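Afp3 (Serratia entomophila, PDB 6RBN) probably builds, as a member of the phage tail sheath family, part of the contractile sheath around the tube of the anti-feeding prophage injection system. Local coordinates at residues D[202-207]-D[336-341]; D[30-35]-D[155-160]; D[351-356]-D[432-437]. One frame throughout, in Å; residues are numbered along the deposited sequence.

Interaction 1: residues D[202-207]-D[336-341]; sequences AQVAVY and RTQKDD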
loop_
_atom_site.group_PDB
_atom_site.type_symbol
_atom_site.label_atom_id
_atom_site.label_comp_id
_atom_site.label_asym_id
_atom_site.label_seq_id
_atom_site.Cartn_x
_atom_site.Cartn_y
_atom_site.Cartn_z
ATOM N N ALA D 202 22.490 38.589 54.866
ATOM C CA ALA D 202 22.527 38.628 53.412
ATOM C C ALA D 202 21.246 39.157 52.787
ATOM O O ALA D 202 21.167 39.237 51.561
ATOM C CB ALA D 202 22.820 37.233 52.856
ATOM N N GLN D 203 20.253 39.530 53.587
ATOM C CA GLN D 203 18.971 39.990 53.083
ATOM C C GLN D 203 18.867 41.507 53.039
ATOM O O GLN D 203 17.770 42.035 52.853
ATOM C CB GLN D 203 17.843 39.436 53.953
ATOM C CG GLN D 203 17.779 37.925 54.050
ATOM C CD GLN D 203 17.539 37.256 52.721
ATOM O OE1 GLN D 203 18.401 36.550 52.209
ATOM N NE2 GLN D 203 16.368 37.481 52.147
ATOM N N VAL D 204 19.974 42.224 53.229
ATOM C CA VAL D 204 19.955 43.669 53.423
ATOM C C VAL D 204 20.890 44.319 52.415
ATOM O O VAL D 204 22.034 43.882 52.252
ATOM C CB VAL D 204 20.355 44.049 54.865
ATOM C CG1 VAL D 204 20.461 45.551 55.036
ATOM C CG2 VAL D 204 19.345 43.511 55.838
ATOM N N ALA D 205 20.398 45.351 51.731
ATOM C CA ALA D 205 21.202 46.187 50.850
ATOM C C ALA D 205 21.048 47.636 51.287
ATOM O O ALA D 205 19.947 48.191 51.225
ATOM C CB ALA D 205 20.774 46.019 49.394
ATOM N N VAL D 206 22.144 48.242 51.720
ATOM C CA VAL D 206 22.162 49.622 52.194
ATOM C C VAL D 206 22.478 50.521 51.005
ATOM O O VAL D 206 23.166 50.104 50.075
ATOM C CB VAL D 206 23.186 49.760 53.343
ATOM C CG1 VAL D 206 23.204 51.151 53.952
ATOM C CG2 VAL D 206 22.920 48.714 54.409
ATOM N N TYR D 207 21.924 51.736 50.990
ATOM C CA TYR D 207 22.174 52.710 49.925
ATOM C C TYR D 207 22.396 54.071 50.569
ATOM O O TYR D 207 21.479 54.621 51.186
ATOM C CB TYR D 207 21.015 52.749 48.931
ATOM C CG TYR D 207 20.921 51.503 48.088
ATOM C CD1 TYR D 207 21.655 51.375 46.917
ATOM C CD2 TYR D 207 20.129 50.434 48.481
ATOM C CE1 TYR D 207 21.580 50.232 46.151
ATOM C CE2 TYR D 207 20.055 49.285 47.725
ATOM C CZ TYR D 207 20.785 49.189 46.562
ATOM O OH TYR D 207 20.708 48.048 45.802
ATOM N N ARG D 336 26.290 45.061 46.270
ATOM C CA ARG D 336 26.669 44.170 47.356
ATOM C C ARG D 336 25.643 44.181 48.481
ATOM O O ARG D 336 24.938 45.167 48.699
ATOM C CB ARG D 336 28.037 44.529 47.933
ATOM C CG ARG D 336 29.210 44.013 47.136
ATOM C CD ARG D 336 30.499 44.325 47.863
ATOM N NE ARG D 336 31.647 43.623 47.299
ATOM C CZ ARG D 336 32.409 44.096 46.325
ATOM N NH1 ARG D 336 32.132 45.273 45.795
ATOM N NH2 ARG D 336 33.435 43.392 45.870
ATOM N N THR D 337 25.580 43.058 49.192
ATOM C CA THR D 337 24.777 42.911 50.395
ATOM C C THR D 337 25.649 43.120 51.629
ATOM O O THR D 337 26.850 43.378 51.539
ATOM C CB THR D 337 24.115 41.533 50.437
ATOM O OG1 THR D 337 25.123 40.518 50.456
ATOM C CG2 THR D 337 23.229 41.325 49.230
ATOM N N GLN D 338 25.036 42.997 52.805
ATOM C CA GLN D 338 25.765 43.127 54.058
ATOM C C GLN D 338 26.626 41.916 54.383
ATOM O O GLN D 338 27.530 42.024 55.215
ATOM C CB GLN D 338 24.788 43.366 55.207
ATOM C CG GLN D 338 24.171 44.733 55.214
ATOM C CD GLN D 338 25.193 45.795 55.498
ATOM O OE1 GLN D 338 25.537 46.582 54.632
ATOM N NE2 GLN D 338 25.706 45.807 56.715
ATOM N N LYS D 339 26.368 40.776 53.752
ATOM C CA LYS D 339 27.124 39.568 54.049
ATOM C C LYS D 339 28.465 39.600 53.330
ATOM O O LYS D 339 28.527 39.844 52.123
ATOM C CB LYS D 339 26.323 38.339 53.631
ATOM C CG LYS D 339 26.949 37.023 54.014
ATOM C CD LYS D 339 26.863 36.797 55.507
ATOM C CE LYS D 339 27.381 35.426 55.886
ATOM N NZ LYS D 339 27.349 35.218 57.358
ATOM N N ASP D 340 29.543 39.352 54.070
ATOM C CA ASP D 340 30.890 39.380 53.521
ATOM C C ASP D 340 31.340 38.000 53.046
ATOM O O ASP D 340 32.511 37.814 52.701
ATOM C CB ASP D 340 31.861 39.935 54.566
ATOM C CG ASP D 340 33.118 40.536 53.955
ATOM O OD1 ASP D 340 33.224 40.579 52.712
ATOM O OD2 ASP D 340 34.005 40.964 54.723
ATOM N N ASP D 341 30.434 37.028 53.027
ATOM C CA ASP D 341 30.766 35.688 52.572
ATOM C C ASP D 341 30.964 35.686 51.060
ATOM O O ASP D 341 30.471 36.559 50.345
ATOM C CB ASP D 341 29.657 34.711 52.968
ATOM C CG ASP D 341 30.086 33.255 52.889
ATOM O OD1 ASP D 341 31.251 32.983 52.534
ATOM O OD2 ASP D 341 29.250 32.377 53.184
#
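Polar contact between residues 202-207 and 336-341 converges on one carbonyl. Gln338 N donates to Val204 O at 3.2 Å, approaching nearly along the C=O axis (C=O...N angle 162°), although the N-H...O angle is only 139°. The same oxygen receives a CA-H...O contact from Thr337 CA at 3.5 Å, so two successive residues of the loop grip a single acceptor. Strand 204-207 is thereby held from two sides: its backbone pairs in parallel with strand 185-188, while the loop that leads from strand 329-332 to helix 347-364 crosses beside it. This loop spans sequence assigned to both the subtilisin-like and the C-terminal families of tail sheath proteins, and Ile347 of the following helix packs on both Ala205 and Thr337. The van der Waals contacts are mixed. Gln338, with CG anti to its carbonyl carbon and the chain bent at chi2 (-67°), crosses the valines obliquely. Its aliphatic CG lies 3.8 Å from Val204 CG1, and its OE1 reaches to 3.4 Å from Val206 CG2, while NE2 is hydrogen-bonded to Gly199 O. Thr337 CG2 lies 3.7 Å from Ala202 O, and at the far end Ala202 CB meets Lys339 CB at 3.8 Å.

Interaction 2: residues D[30-35]-D[155-160]; sequences PLFVAR and LLASPD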
loop_
_atom_site.group_PDB
_atom_site.type_symbol
_atom_site.label_atom_id
_atom_site.label_comp_id
_atom_site.label_asym_id
_atom_site.label_seq_id
_atom_site.Cartn_x
_atom_site.Cartn_y
_atom_site.Cartn_z
ATOM N N PRO D 30 7.245 45.832 46.964
ATOM C CA PRO D 30 7.714 46.401 48.227
ATOM C C PRO D 30 6.586 46.759 49.192
ATOM O O PRO D 30 5.405 46.739 48.851
ATOM C CB PRO D 30 8.448 47.666 47.768
ATOM C CG PRO D 30 7.738 48.055 46.540
ATOM C CD PRO D 30 7.313 46.805 45.864
ATOM N N LEU D 31 6.990 47.097 50.420
ATOM C CA LEU D 31 6.079 47.514 51.491
ATOM C C LEU D 31 6.610 48.813 52.097
ATOM O O LEU D 31 7.380 48.801 53.062
ATOM C CB LEU D 31 5.934 46.425 52.546
ATOM C CG LEU D 31 5.018 46.754 53.733
ATOM C CD1 LEU D 31 3.590 46.944 53.308
ATOM C CD2 LEU D 31 5.134 45.709 54.798
ATOM N N PHE D 32 6.182 49.944 51.556
ATOM C CA PHE D 32 6.701 51.225 52.013
ATOM C C PHE D 32 6.060 51.599 53.343
ATOM O O PHE D 32 4.851 51.836 53.414
ATOM C CB PHE D 32 6.451 52.303 50.968
ATOM C CG PHE D 32 7.140 52.048 49.671
ATOM C CD1 PHE D 32 8.505 52.210 49.557
ATOM C CD2 PHE D 32 6.423 51.663 48.559
ATOM C CE1 PHE D 32 9.145 51.975 48.368
ATOM C CE2 PHE D 32 7.059 51.439 47.367
ATOM C CZ PHE D 32 8.422 51.590 47.274
ATOM N N VAL D 33 6.871 51.650 54.392
ATOM C CA VAL D 33 6.431 52.066 55.718
ATOM C C VAL D 33 6.834 53.526 55.870
ATOM O O VAL D 33 8.007 53.843 56.081
ATOM C CB VAL D 33 7.035 51.191 56.818
ATOM C CG1 VAL D 33 6.602 51.686 58.182
ATOM C CG2 VAL D 33 6.630 49.747 56.623
ATOM N N ALA D 34 5.864 54.427 55.749
ATOM C CA ALA D 34 6.128 55.853 55.858
ATOM C C ALA D 34 4.892 56.534 56.433
ATOM O O ALA D 34 3.933 55.875 56.843
ATOM C CB ALA D 34 6.532 56.435 54.501
ATOM N N ARG D 35 4.917 57.865 56.457
ATOM C CA ARG D 35 3.836 58.651 57.053
ATOM C C ARG D 35 2.792 58.983 55.990
ATOM O O ARG D 35 2.660 60.114 55.520
ATOM C CB ARG D 35 4.390 59.915 57.695
ATOM C CG ARG D 35 5.270 59.680 58.901
ATOM C CD ARG D 35 5.712 61.004 59.499
ATOM N NE ARG D 35 6.506 60.833 60.713
ATOM C CZ ARG D 35 7.832 60.751 60.734
ATOM N NH1 ARG D 35 8.520 60.829 59.605
ATOM N NH2 ARG D 35 8.468 60.597 61.885
ATOM N N LEU D 155 10.228 43.010 48.881
ATOM C CA LEU D 155 11.106 44.068 49.363
ATOM C C LEU D 155 10.446 44.801 50.523
ATOM O O LEU D 155 9.222 44.790 50.665
ATOM C CB LEU D 155 11.420 45.052 48.238
ATOM C CG LEU D 155 12.174 44.506 47.027
ATOM C CD1 LEU D 155 12.215 45.548 45.936
ATOM C CD2 LEU D 155 13.573 44.087 47.415
ATOM N N LEU D 156 11.262 45.417 51.383
ATOM C CA LEU D 156 10.715 46.214 52.480
ATOM C C LEU D 156 10.843 47.707 52.237
ATOM O O LEU D 156 9.845 48.342 51.897
ATOM C CB LEU D 156 11.382 45.782 53.785
ATOM C CG LEU D 156 11.090 44.311 54.110
ATOM C CD1 LEU D 156 11.870 43.834 55.321
ATOM C CD2 LEU D 156 9.605 44.082 54.311
ATOM N N ALA D 157 12.053 48.280 52.296
ATOM C CA ALA D 157 12.394 49.627 51.795
ATOM C C ALA D 157 11.511 50.754 52.356
ATOM O O ALA D 157 10.698 51.325 51.642
ATOM C CB ALA D 157 12.349 49.651 50.264
ATOM N N SER D 158 11.666 51.060 53.646
ATOM C CA SER D 158 10.869 52.135 54.266
ATOM C C SER D 158 11.400 53.520 53.890
ATOM O O SER D 158 12.521 53.866 54.280
ATOM C CB SER D 158 10.864 51.991 55.778
ATOM O OG SER D 158 12.143 52.273 56.316
ATOM N N PRO D 159 10.622 54.355 53.157
ATOM C CA PRO D 159 11.112 55.641 52.599
ATOM C C PRO D 159 10.853 56.877 53.459
ATOM O O PRO D 159 10.049 57.757 53.120
ATOM C CB PRO D 159 10.352 55.715 51.276
ATOM C CG PRO D 159 9.022 55.109 51.617
ATOM C CD PRO D 159 9.278 54.037 52.649
ATOM N N ASP D 160 11.556 57.013 54.579
ATOM C CA ASP D 160 11.237 58.149 55.432
ATOM C C ASP D 160 12.488 58.962 55.744
ATOM O O ASP D 160 13.546 58.388 56.019
ATOM C CB ASP D 160 10.584 57.671 56.727
ATOM C CG ASP D 160 9.977 58.798 57.525
ATOM O OD1 ASP D 160 8.919 59.313 57.113
ATOM O OD2 ASP D 160 10.555 59.171 58.563
#
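A buried edge contact joins residues 30-35 to residues 155-160, with a loop running alongside strand 31-34 in nearly the same direction, 19° apart. This strand is outermost in its small mixed sheet within the chain; its other edge pairs in parallel with strand 127-130. The loop, between helices 143-149 and 163-172, adds irregular backbone pairing: Leu31 N makes weak hydrogen bonds to Leu155 O, at 3.2 Å, and to Leu156 O. Side chains supply most of the rest. Pro159 crosses Phe32 at about a right angle, its CG 3.6 Å from Phe32 CD1, while Pro30 CB covers one ring face toward the rim. Further along, Ala34 CB lies 4.0 Å from Pro159 CG. Helix 111-120 packs on this same apolar patch, with Tyr118 edge-to-face to Phe32. At the end, extended Arg35 carries its NH1 to 2.8 Å from Asp160 OD2, a salt bridge of weak hydrogen-bond geometry with guanidinium and carboxylate planes 51° apart. NH1 is nearly equidistant from both oxygens. OD2 also accepts from Asp162 N, and the guanidinium makes a cation-pi contact with Tyr165. The guanidinium and Asp162 N-H would probably favour the ionised form of buried Asp160.

Interaction 3: residues D[351-356]-D[432-437]; sequences RLFDAA and MAAVRP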
loop_
_atom_site.group_PDB
_atom_site.type_symbol
_atom_site.label_atom_id
_atom_site.label_comp_id
_atom_site.label_asym_id
_atom_site.label_seq_id
_atom_site.Cartn_x
_atom_site.Cartn_y
_atom_site.Cartn_z
ATOM N N ARG D 351 19.206 37.493 45.321
ATOM C CA ARG D 351 17.814 37.582 44.903
ATOM C C ARG D 351 17.447 36.583 43.816
ATOM O O ARG D 351 16.257 36.413 43.541
ATOM C CB ARG D 351 17.483 38.997 44.427
ATOM C CG ARG D 351 17.474 40.022 45.541
ATOM C CD ARG D 351 17.107 41.404 45.039
ATOM N NE ARG D 351 15.725 41.477 44.580
ATOM C CZ ARG D 351 15.371 41.680 43.316
ATOM N NH1 ARG D 351 16.298 41.838 42.385
ATOM N NH2 ARG D 351 14.089 41.732 42.986
ATOM N N LEU D 352 18.424 35.935 43.182
ATOM C CA LEU D 352 18.112 34.812 42.308
ATOM C C LEU D 352 17.651 33.612 43.122
ATOM O O LEU D 352 16.651 32.969 42.787
ATOM C CB LEU D 352 19.324 34.440 41.461
ATOM C CG LEU D 352 19.155 33.239 40.535
ATOM C CD1 LEU D 352 18.101 33.509 39.487
ATOM C CD2 LEU D 352 20.476 32.884 39.894
ATOM N N PHE D 353 18.375 33.298 44.197
ATOM C CA PHE D 353 17.981 32.215 45.086
ATOM C C PHE D 353 16.703 32.519 45.850
ATOM O O PHE D 353 15.933 31.599 46.124
ATOM C CB PHE D 353 19.116 31.897 46.057
ATOM C CG PHE D 353 20.187 31.030 45.469
ATOM C CD1 PHE D 353 20.108 29.654 45.576
ATOM C CD2 PHE D 353 21.242 31.579 44.770
ATOM C CE1 PHE D 353 21.082 28.849 45.029
ATOM C CE2 PHE D 353 22.218 30.777 44.215
ATOM C CZ PHE D 353 22.134 29.411 44.345
ATOM N N ASP D 354 16.446 33.780 46.193
ATOM C CA ASP D 354 15.185 34.097 46.856
ATOM C C ASP D 354 14.005 33.989 45.901
ATOM O O ASP D 354 12.905 33.618 46.322
ATOM C CB ASP D 354 15.230 35.496 47.465
ATOM C CG ASP D 354 16.148 35.582 48.663
ATOM O OD1 ASP D 354 16.360 34.544 49.327
ATOM O OD2 ASP D 354 16.643 36.687 48.955
ATOM N N ALA D 355 14.211 34.296 44.620
ATOM C CA ALA D 355 13.125 34.213 43.654
ATOM C C ALA D 355 12.896 32.791 43.171
ATOM O O ALA D 355 11.764 32.435 42.829
ATOM C CB ALA D 355 13.404 35.120 42.458
ATOM N N ALA D 356 13.945 31.973 43.123
ATOM C CA ALA D 356 13.770 30.587 42.709
ATOM C C ALA D 356 13.113 29.768 43.808
ATOM O O ALA D 356 12.286 28.899 43.525
ATOM C CB ALA D 356 15.111 29.980 42.315
ATOM N N MET D 432 21.996 24.922 42.800
ATOM C CA MET D 432 22.115 25.773 41.626
ATOM C C MET D 432 23.508 26.376 41.565
ATOM O O MET D 432 24.290 26.281 42.512
ATOM C CB MET D 432 21.070 26.894 41.619
ATOM C CG MET D 432 19.670 26.449 41.271
ATOM S SD MET D 432 18.510 27.820 41.245
ATOM C CE MET D 432 18.209 28.016 42.989
ATOM N N ALA D 433 23.808 27.008 40.433
ATOM C CA ALA D 433 25.098 27.651 40.210
ATOM C C ALA D 433 24.856 28.967 39.486
ATOM O O ALA D 433 24.478 28.967 38.311
ATOM C CB ALA D 433 26.034 26.753 39.407
ATOM N N ALA D 434 25.083 30.079 40.174
ATOM C CA ALA D 434 24.858 31.404 39.621
ATOM C C ALA D 434 26.162 32.014 39.126
ATOM O O ALA D 434 27.258 31.570 39.474
ATOM C CB ALA D 434 24.216 32.320 40.665
ATOM N N VAL D 435 26.029 33.046 38.299
ATOM C CA VAL D 435 27.161 33.762 37.726
ATOM C C VAL D 435 27.302 35.096 38.453
ATOM O O VAL D 435 26.306 35.701 38.868
ATOM C CB VAL D 435 26.993 33.926 36.196
ATOM C CG1 VAL D 435 25.777 34.773 35.832
ATOM C CG2 VAL D 435 28.263 34.455 35.536
ATOM N N ARG D 436 28.566 35.528 38.669
ATOM C CA ARG D 436 28.877 36.741 39.406
ATOM C C ARG D 436 29.209 37.881 38.452
ATOM O O ARG D 436 29.804 37.657 37.394
ATOM C CB ARG D 436 30.057 36.511 40.357
ATOM C CG ARG D 436 29.703 35.784 41.644
ATOM C CD ARG D 436 29.844 34.283 41.506
ATOM N NE ARG D 436 29.719 33.609 42.792
ATOM C CZ ARG D 436 28.587 33.091 43.249
ATOM N NH1 ARG D 436 27.487 33.161 42.519
ATOM N NH2 ARG D 436 28.556 32.495 44.432
ATOM N N PRO D 437 28.839 39.116 38.784
ATOM C CA PRO D 437 29.072 40.231 37.865
ATOM C C PRO D 437 30.522 40.690 37.854
ATOM O O PRO D 437 31.293 40.452 38.783
ATOM C CB PRO D 437 28.160 41.332 38.412
ATOM C CG PRO D 437 28.041 41.027 39.845
ATOM C CD PRO D 437 28.048 39.536 39.953
#
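Phe353 and Met432 reach toward each other tip to tip, and the rest of the contact between residues 351-356 and 432-437 is organised around them. On helix 347-364, the Phe353 ring leaves with CG anti to its carbonyl carbon (chi1 -81°), which swings the ring toward residues 432-437. Met432 comes from the other segment, with CG anti to its carbonyl carbon, extended at chi2 and bent at chi3 (-79°). That bend turns the methyl back onto the ring, placing CE 3.6 Å from Phe353 CD1, while Met432 CB lies 3.9 Å from Phe353 CZ. The sulfur completes a Met-aromatic contact: SD is 5.1 Å from the ring centroid, 26° off the normal. One turn along the helix, Ala356 CB meets the same methyl at 3.7 Å, so CE touches both the ring and a small helical side chain.

On the other flank, Leu352 holds CG anti to its backbone N and points CD2 at Ala434 CB, 3.9 Å away. Ala434 CB also reaches toward the ring, 4.4 Å from Phe353 CE2. Helix positions 352, 353 and 356 thus form an apolar surface over which the link between strands 425-432 and 437-446 passes. Within the chain, Trp344 adds an edge-to-face partner for Phe353, and Leu388 of helix 374-392 packs on Met432.

The link is also an assembly interface. Phe348 of a neighbouring Afp2 subunit packs on Met432, and Pro437 enters an antiparallel ladder with a strand of another Afp2 chain, consistent with the intersubunit meshing of contractile sheaths. Across this contact the chemistry is apolar, with a Met-aromatic component, flexible methionine being fitted to aromatic and methyl groups; it therefore depends on shape and burial rather than on directional bonds.

In the fold
Interaction 2 is the most enclosed and buries the most surface; interaction 1 is only partly buried, and interaction 3, although buried, lies against neighbouring Afp2 subunits, whereas the other two meet no other chain. Interactions 1 and 3 share helix 347-364, which packs on both segments of the first and supplies one segment of the third, and they touch where Gln203 makes a weak hydrogen bond to Asp354. Interaction 2, centred about 25 Å from interaction 3, is tied to interaction 1 through helix 271-284, whose Tyr278 packs on both Leu155 and Ala205. Chemistry follows place: a backbone hydrogen bond with aliphatic packing in 1, apolar packing and an ion pair in 2, apolar and Met-aromatic contact in 3.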